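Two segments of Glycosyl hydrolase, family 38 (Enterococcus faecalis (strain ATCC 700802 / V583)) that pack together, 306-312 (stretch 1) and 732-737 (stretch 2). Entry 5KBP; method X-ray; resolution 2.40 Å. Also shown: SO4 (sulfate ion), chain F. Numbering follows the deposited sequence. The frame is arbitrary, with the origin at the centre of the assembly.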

# COMPACT_ATOMS: atom_id res chain seq x y z
N LEU A 306 -11.07 -7.19 5.60
CA LEU A 306 -10.09 -8.00 4.90
C LEU A 306 -10.75 -9.18 4.21
O LEU A 306 -10.47 -9.49 3.05
N LYS A 307 -11.64 -9.87 4.93
CA LYS A 307 -12.32 -11.03 4.36
C LYS A 307 -13.26 -10.62 3.23
O LYS A 307 -13.41 -11.36 2.24
N GLN A 308 -13.89 -9.46 3.35
CA GLN A 308 -14.77 -8.98 2.29
C GLN A 308 -13.98 -8.65 1.03
O GLN A 308 -14.39 -9.02 -0.08
N TRP A 309 -12.85 -7.96 1.18
CA TRP A 309 -12.02 -7.65 0.03
C TRP A 309 -11.44 -8.92 -0.59
O TRP A 309 -11.34 -9.03 -1.82
N ASN A 310 -11.06 -9.89 0.24
CA ASN A 310 -10.51 -11.13 -0.28
C ASN A 310 -11.55 -11.88 -1.12
O ASN A 310 -11.24 -12.37 -2.21
N THR A 311 -12.78 -11.96 -0.61
CA THR A 311 -13.86 -12.57 -1.39
C THR A 311 -14.07 -11.83 -2.70
O THR A 311 -14.25 -12.45 -3.75
N LYS A 312 -14.02 -10.49 -2.67
CA LYS A 312 -14.28 -9.71 -3.87
C LYS A 312 -13.19 -9.92 -4.92
O LYS A 312 -13.48 -10.14 -6.10
N ASN A 732 -23.34 -16.00 2.20
CA ASN A 732 -22.72 -14.74 2.60
C ASN A 732 -21.59 -14.40 1.64
O ASN A 732 -21.22 -15.20 0.78
N GLU A 733 -21.06 -13.19 1.80
CA GLU A 733 -19.89 -12.72 1.05
C GLU A 733 -18.88 -12.17 2.05
O GLU A 733 -18.99 -11.02 2.48
N GLY A 734 -17.91 -12.99 2.43
CA GLY A 734 -16.87 -12.56 3.33
C GLY A 734 -17.22 -12.61 4.80
O GLY A 734 -16.44 -12.11 5.62
N LEU A 735 -18.36 -13.19 5.16
CA LEU A 735 -18.75 -13.36 6.56
C LEU A 735 -18.45 -14.80 6.94
O LEU A 735 -19.31 -15.68 6.94
N ASN A 736 -17.18 -15.05 7.27
CA ASN A 736 -16.63 -16.39 7.31
C ASN A 736 -16.70 -17.05 8.69
O ASN A 736 -16.28 -18.20 8.82
N GLU A 737 -17.21 -16.37 9.71
CA GLU A 737 -17.40 -16.96 11.02
C GLU A 737 -18.89 -17.19 11.27
O GLU A 737 -19.70 -16.28 11.07

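Why can the loop come so close to the helix? Gly734, the residue with the most surface covered, has no side chain, which leaves room for its CA to lie 4.3 Å from Gln308 CA. An ideal CB would point toward the helix and sit 2.8 Å from Gln308 CA, a clash; the backbone angles of 83/8 by themselves also call for glycine.

What does Thr311 place against this glycine? Its CB points toward the loop, and the m rotamer puts OG1 3.5 Å from Gly734 CA. Thr311 OG1 donates to Lys307 O at 3.1 Å; Gly734 N is 3.5 Å from Thr311 OG1, but at a poor angle for a hydrogen bond, so the two meet by packing. Thr311 CG2 lies 4.4 Å from Glu733 CB.

How do Lys307 and Gln308 extend the contact? Lys307 (m, p, t, t) starts toward the loop, with CB 3.4 Å from Gly734 O and CG 3.2 Å from Asn736 OD1, but its end leads away and NZ is hydrogen-bonded elsewhere in the structure. Asn736, m, points toward the helix. Gln308, m then t, leaves sideways; its CG is 4.0 Å from Glu733 O and its NE2 4.1 Å from Leu735 CD2.

Do polar partners join the stretches? No hydrogen bond crosses. Within the second stretch, Leu735 N donates to Asn732 OD1 at 2.8 Å, while Lys312 NZ binds sulfate O4 at 3.1 Å, apart from the contact.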

# COMPACT_ATOMS: atom_id res chain seq x y z
CB LEU A 306 -9.00 -8.48 5.86
CG LEU A 306 -8.11 -7.43 6.53
CD1 LEU A 306 -7.22 -8.10 7.57
CD2 LEU A 306 -7.27 -6.70 5.50
CB LYS A 307 -13.09 -11.78 5.44
CG LYS A 307 -12.26 -12.74 6.28
CD LYS A 307 -11.37 -12.01 7.28
CE LYS A 307 -10.71 -13.00 8.23
NZ LYS A 307 -9.79 -12.31 9.18
CB GLN A 308 -15.56 -7.76 2.77
CG GLN A 308 -16.60 -8.07 3.83
CD GLN A 308 -17.36 -6.85 4.29
OE1 GLN A 308 -16.80 -5.76 4.41
NE2 GLN A 308 -18.65 -7.02 4.54
CB TRP A 309 -10.90 -6.69 0.43
CG TRP A 309 -11.26 -5.26 0.25
CD1 TRP A 309 -11.86 -4.44 1.16
CD2 TRP A 309 -11.06 -4.46 -0.92
NE1 TRP A 309 -12.04 -3.19 0.64
CE2 TRP A 309 -11.55 -3.17 -0.64
CE3 TRP A 309 -10.50 -4.71 -2.18
CZ2 TRP A 309 -11.51 -2.14 -1.58
CZ3 TRP A 309 -10.45 -3.68 -3.10
CH2 TRP A 309 -10.96 -2.41 -2.80
CB ASN A 310 -10.00 -12.01 0.86
CG ASN A 310 -9.16 -13.17 0.37
OD1 ASN A 310 -8.51 -13.08 -0.67
ND2 ASN A 310 -9.19 -14.27 1.12
CB THR A 311 -15.15 -12.58 -0.57
OG1 THR A 311 -15.00 -13.45 0.56
CG2 THR A 311 -16.32 -13.07 -1.42
CB LYS A 312 -14.41 -8.22 -3.51
CG LYS A 312 -14.53 -7.31 -4.71
CD LYS A 312 -14.87 -5.88 -4.30
CE LYS A 312 -13.80 -5.30 -3.39
NZ LYS A 312 -14.11 -3.90 -3.00
CB ASN A 732 -22.19 -14.84 4.04
CG ASN A 732 -20.98 -15.74 4.15
OD1 ASN A 732 -19.84 -15.29 4.05
ND2 ASN A 732 -21.22 -17.04 4.34
CB GLU A 733 -20.28 -11.66 0.03
CG GLU A 733 -21.27 -12.12 -1.03
CD GLU A 733 -21.54 -11.06 -2.07
OE1 GLU A 733 -20.78 -10.06 -2.11
OE2 GLU A 733 -22.51 -11.21 -2.84
CB LEU A 735 -20.22 -13.01 6.75
CG LEU A 735 -20.74 -11.79 5.97
CD1 LEU A 735 -22.22 -11.55 6.26
CD2 LEU A 735 -19.92 -10.55 6.27
CB ASN A 736 -15.17 -16.37 6.83
CG ASN A 736 -15.04 -15.84 5.41
OD1 ASN A 736 -14.34 -14.85 5.17
ND2 ASN A 736 -15.73 -16.48 4.47
CB GLU A 737 -16.82 -16.08 12.13
CG GLU A 737 -16.81 -16.77 13.49
CD GLU A 737 -16.50 -15.83 14.63
OE1 GLU A 737 -17.45 -15.31 15.25
OE2 GLU A 737 -15.30 -15.60 14.90
S SO4 F . -14.92 -2.65 -6.94
O1 SO4 F . -13.79 -2.00 -7.59
O2 SO4 F . -16.16 -2.24 -7.59
O3 SO4 F . -14.78 -4.10 -7.04
O4 SO4 F . -14.96 -2.26 -5.53